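Local coordinates for protein choline dehydrogenase and related flavoproteins (PDB 3Q9T) that acts as a formate oxidase of the glucose-methanol-choline oxidoreductase family, carrying 8-formyl-FAD at its catalytic site, at residues I149-E161 with C200-F214. Numbering follows the deposited sequence.
Sequences IGGGGPIPISHAE and CDTIYRGQRSGSFLF
Glu161 grips the Tyr204-Gln207 turn with both carboxylate oxygens: OE1 accepts from Arg205 N at 2.7 Å and OE2 from Gly206 N at 2.9 Å, each through its syn lone pair. The extended chain beyond CG brings the carboxylate to these two consecutive amides, and the pair of bonds fixes its rotation. Another side-chain bond, from Ser209 OG to Pro156 O (2.7 Å), lies in the carbonyl plane on a lone pair, with a C=O...donor angle of 136°.

Along the strands, Ser158 and Asp201 form an antiparallel hydrogen-bonded pair, Ser158 N giving to Asp201 O at 3.2 Å and Asp201 N to Ser158 O. Thr202, centre of an inverse gamma turn, interrupts the ladder; across the break a water links Ser158 O with Ile203 O.

At the neighbouring pair, Cys200 SG sits over the centre of the His159 ring, 3.5 Å from the centroid and 3° off the normal, a sulfur-aromatic contact. At the other end, Pro154 CG lies 3.4 Å from the Phe214 ring centroid, 7° off the normal, a CH-pi contact over the face. Pro156 fills the middle, its CB on Tyr204 CB and its CD 3.7 Å from Leu213 CD2.

Strand 155-159 is thus joined on one side to the broken strand 195-204, and on the other runs parallel to 133-136 within a mixed sheet. Thr202 OG1 bonds to Phe99 O and to the FAD-binding Gln555, placing this antiparallel strand pair and its type I' hairpin beside the flavin site of the GMC fold.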
# COMPACT_ATOMS: atom_id res chain seq x y z
N ILE A 149 -34.71 -22.44 -9.88
CA ILE A 149 -33.89 -21.31 -9.46
C ILE A 149 -34.23 -20.02 -10.19
O ILE A 149 -33.86 -18.95 -9.74
CB ILE A 149 -32.37 -21.59 -9.46
CG1 ILE A 149 -31.79 -21.59 -10.86
CG2 ILE A 149 -32.07 -22.89 -8.75
CD1 ILE A 149 -30.27 -21.70 -10.83
N GLY A 150 -34.98 -20.13 -11.29
CA GLY A 150 -35.51 -18.97 -11.99
C GLY A 150 -37.01 -18.76 -11.82
O GLY A 150 -37.81 -19.60 -12.21
N GLY A 151 -37.40 -17.63 -11.24
CA GLY A 151 -38.80 -17.33 -10.98
C GLY A 151 -39.51 -16.58 -12.11
O GLY A 151 -40.69 -16.24 -11.98
N GLY A 152 -38.80 -16.31 -13.21
CA GLY A 152 -39.39 -15.58 -14.32
C GLY A 152 -38.92 -14.15 -14.52
O GLY A 152 -39.47 -13.43 -15.36
N GLY A 153 -37.90 -13.73 -13.78
CA GLY A 153 -37.43 -12.36 -13.84
C GLY A 153 -36.66 -12.01 -15.11
O GLY A 153 -36.32 -12.89 -15.90
N PRO A 154 -36.35 -10.72 -15.30
CA PRO A 154 -35.76 -10.24 -16.55
C PRO A 154 -34.24 -10.42 -16.60
O PRO A 154 -33.62 -9.88 -17.51
CB PRO A 154 -36.11 -8.75 -16.53
CG PRO A 154 -36.02 -8.40 -15.05
CD PRO A 154 -36.52 -9.63 -14.31
N ILE A 155 -33.66 -11.17 -15.67
CA ILE A 155 -32.23 -11.48 -15.74
C ILE A 155 -31.97 -12.92 -16.14
O ILE A 155 -32.06 -13.82 -15.30
CB ILE A 155 -31.53 -11.18 -14.41
CG1 ILE A 155 -31.58 -9.67 -14.15
CG2 ILE A 155 -30.08 -11.66 -14.44
CD1 ILE A 155 -32.05 -9.38 -12.82
N PRO A 156 -31.65 -13.15 -17.43
CA PRO A 156 -31.41 -14.50 -17.92
C PRO A 156 -30.17 -15.12 -17.27
O PRO A 156 -29.11 -14.51 -17.24
CB PRO A 156 -31.19 -14.30 -19.42
CG PRO A 156 -31.78 -12.92 -19.71
CD PRO A 156 -31.49 -12.14 -18.50
N ILE A 157 -30.34 -16.32 -16.72
CA ILE A 157 -29.26 -17.04 -16.07
C ILE A 157 -29.22 -18.46 -16.59
O ILE A 157 -30.25 -19.04 -16.98
CB ILE A 157 -29.46 -17.15 -14.54
CG1 ILE A 157 -30.57 -18.15 -14.23
CG2 ILE A 157 -29.72 -15.78 -13.93
CD1 ILE A 157 -30.57 -18.66 -12.81
N SER A 158 -28.03 -19.04 -16.55
CA SER A 158 -27.83 -20.40 -17.01
C SER A 158 -26.58 -20.95 -16.35
O SER A 158 -25.70 -20.18 -15.96
CB SER A 158 -27.65 -20.41 -18.54
OG SER A 158 -27.29 -21.69 -19.00
N HIS A 159 -26.51 -22.27 -16.21
CA HIS A 159 -25.23 -22.90 -15.93
C HIS A 159 -24.28 -22.36 -16.98
O HIS A 159 -24.71 -22.04 -18.09
CB HIS A 159 -25.33 -24.41 -16.04
CG HIS A 159 -25.99 -25.05 -14.86
ND1 HIS A 159 -27.36 -25.16 -14.74
CD2 HIS A 159 -25.46 -25.57 -13.73
CE1 HIS A 159 -27.64 -25.75 -13.59
NE2 HIS A 159 -26.51 -26.01 -12.96
N ALA A 160 -23.01 -22.24 -16.62
CA ALA A 160 -22.01 -21.75 -17.57
C ALA A 160 -22.21 -22.46 -18.91
O ALA A 160 -22.40 -23.68 -18.95
CB ALA A 160 -20.60 -21.99 -17.04
N GLU A 161 -22.18 -21.69 -19.99
CA GLU A 161 -22.22 -22.26 -21.34
C GLU A 161 -20.82 -22.78 -21.61
O GLU A 161 -19.92 -22.02 -21.95
CB GLU A 161 -22.68 -21.19 -22.35
CG GLU A 161 -24.07 -20.63 -21.97
CD GLU A 161 -24.56 -19.43 -22.80
OE1 GLU A 161 -25.78 -19.38 -23.11
OE2 GLU A 161 -23.75 -18.52 -23.12
N CYS A 200 -23.83 -21.48 -11.99
CA CYS A 200 -24.67 -20.70 -12.89
C CYS A 200 -24.16 -19.27 -12.99
O CYS A 200 -23.37 -18.83 -12.18
CB CYS A 200 -26.12 -20.69 -12.42
SG CYS A 200 -26.89 -22.31 -12.49
N ASP A 201 -24.64 -18.55 -13.99
CA ASP A 201 -24.08 -17.27 -14.32
C ASP A 201 -25.12 -16.31 -14.84
O ASP A 201 -26.11 -16.73 -15.42
CB ASP A 201 -23.00 -17.46 -15.38
CG ASP A 201 -21.74 -18.04 -14.81
OD1 ASP A 201 -21.51 -19.25 -15.01
OD2 ASP A 201 -20.99 -17.28 -14.16
N THR A 202 -24.87 -15.02 -14.64
CA THR A 202 -25.68 -13.99 -15.29
C THR A 202 -25.17 -13.78 -16.72
O THR A 202 -24.82 -12.66 -17.14
CB THR A 202 -25.70 -12.66 -14.50
OG1 THR A 202 -24.37 -12.32 -14.09
CG2 THR A 202 -26.62 -12.80 -13.27
N ILE A 203 -25.12 -14.90 -17.45
CA ILE A 203 -24.78 -14.92 -18.87
C ILE A 203 -25.79 -15.82 -19.60
O ILE A 203 -26.20 -16.86 -19.07
CB ILE A 203 -23.36 -15.47 -19.09
CG1 ILE A 203 -22.33 -14.58 -18.36
CG2 ILE A 203 -23.05 -15.58 -20.58
CD1 ILE A 203 -20.93 -15.15 -18.28
N TYR A 204 -26.21 -15.41 -20.79
CA TYR A 204 -27.08 -16.24 -21.61
C TYR A 204 -26.87 -15.91 -23.07
O TYR A 204 -26.83 -14.73 -23.45
CB TYR A 204 -28.55 -16.08 -21.22
CG TYR A 204 -29.49 -17.02 -21.94
CD1 TYR A 204 -29.29 -18.40 -21.91
CD2 TYR A 204 -30.60 -16.54 -22.64
CE1 TYR A 204 -30.14 -19.26 -22.57
CE2 TYR A 204 -31.47 -17.40 -23.30
CZ TYR A 204 -31.23 -18.76 -23.26
OH TYR A 204 -32.08 -19.63 -23.90
N ARG A 205 -26.73 -16.95 -23.88
CA ARG A 205 -26.34 -16.79 -25.27
C ARG A 205 -25.20 -15.79 -25.36
O ARG A 205 -25.26 -14.85 -26.15
CB ARG A 205 -27.53 -16.31 -26.10
CG ARG A 205 -28.57 -17.39 -26.36
CD ARG A 205 -29.80 -16.79 -27.00
NE ARG A 205 -30.24 -17.52 -28.19
CZ ARG A 205 -29.85 -17.24 -29.44
NH1 ARG A 205 -29.00 -16.24 -29.68
NH2 ARG A 205 -30.31 -17.97 -30.45
N GLY A 206 -24.18 -15.99 -24.52
CA GLY A 206 -22.95 -15.19 -24.58
C GLY A 206 -23.13 -13.68 -24.43
O GLY A 206 -22.30 -12.89 -24.86
N GLN A 207 -24.22 -13.28 -23.81
CA GLN A 207 -24.42 -11.87 -23.50
C GLN A 207 -24.54 -11.71 -21.99
O GLN A 207 -25.13 -12.56 -21.33
CB GLN A 207 -25.69 -11.35 -24.19
CG GLN A 207 -25.59 -11.23 -25.71
CD GLN A 207 -25.58 -9.79 -26.19
OE1 GLN A 207 -24.84 -9.43 -27.10
NE2 GLN A 207 -26.41 -8.95 -25.56
N ARG A 208 -23.98 -10.63 -21.46
CA ARG A 208 -24.12 -10.33 -20.04
C ARG A 208 -25.56 -9.98 -19.67
O ARG A 208 -26.23 -9.26 -20.39
CB ARG A 208 -23.22 -9.17 -19.63
CG ARG A 208 -23.40 -8.75 -18.16
CD ARG A 208 -22.72 -7.41 -17.85
NE ARG A 208 -21.26 -7.50 -17.87
CZ ARG A 208 -20.53 -7.95 -16.84
NH1 ARG A 208 -21.12 -8.35 -15.71
NH2 ARG A 208 -19.21 -7.97 -16.94
N SER A 209 -26.01 -10.46 -18.51
CA SER A 209 -27.31 -10.10 -17.97
C SER A 209 -27.12 -9.14 -16.80
O SER A 209 -26.87 -9.57 -15.67
CB SER A 209 -28.06 -11.34 -17.46
OG SER A 209 -28.10 -12.35 -18.45
N GLY A 210 -27.24 -7.84 -17.09
CA GLY A 210 -27.13 -6.80 -16.08
C GLY A 210 -28.48 -6.28 -15.60
O GLY A 210 -29.52 -6.51 -16.23
N SER A 211 -28.45 -5.56 -14.47
CA SER A 211 -29.67 -5.05 -13.86
C SER A 211 -30.39 -4.02 -14.75
O SER A 211 -31.58 -3.73 -14.55
CB SER A 211 -29.37 -4.47 -12.46
OG SER A 211 -28.80 -3.17 -12.53
N PHE A 212 -29.68 -3.47 -15.73
CA PHE A 212 -30.28 -2.55 -16.70
C PHE A 212 -31.42 -3.21 -17.50
O PHE A 212 -32.25 -2.52 -18.09
CB PHE A 212 -29.23 -2.00 -17.66
CG PHE A 212 -28.34 -3.06 -18.25
CD1 PHE A 212 -27.03 -3.20 -17.83
CD2 PHE A 212 -28.82 -3.92 -19.23
CE1 PHE A 212 -26.20 -4.17 -18.38
CE2 PHE A 212 -28.01 -4.92 -19.77
CZ PHE A 212 -26.70 -5.04 -19.35
N LEU A 213 -31.43 -4.53 -17.50
CA LEU A 213 -32.48 -5.32 -18.12
C LEU A 213 -33.85 -5.15 -17.43
O LEU A 213 -34.89 -5.51 -17.99
CB LEU A 213 -32.08 -6.80 -18.06
CG LEU A 213 -31.60 -7.54 -19.32
CD1 LEU A 213 -31.08 -6.60 -20.40
CD2 LEU A 213 -30.57 -8.61 -18.96
N PHE A 214 -33.83 -4.65 -16.19
CA PHE A 214 -35.05 -4.40 -15.43
C PHE A 214 -35.77 -3.11 -15.87
O PHE A 214 -36.98 -2.97 -15.65
CB PHE A 214 -34.71 -4.22 -13.95
CG PHE A 214 -34.94 -5.43 -13.11
CD1 PHE A 214 -36.22 -5.75 -12.67
CD2 PHE A 214 -33.88 -6.24 -12.72
CE1 PHE A 214 -36.45 -6.87 -11.87
CE2 PHE A 214 -34.10 -7.36 -11.92
CZ PHE A 214 -35.39 -7.67 -11.49
O HOH W 1 -24.41 -19.04 -18.38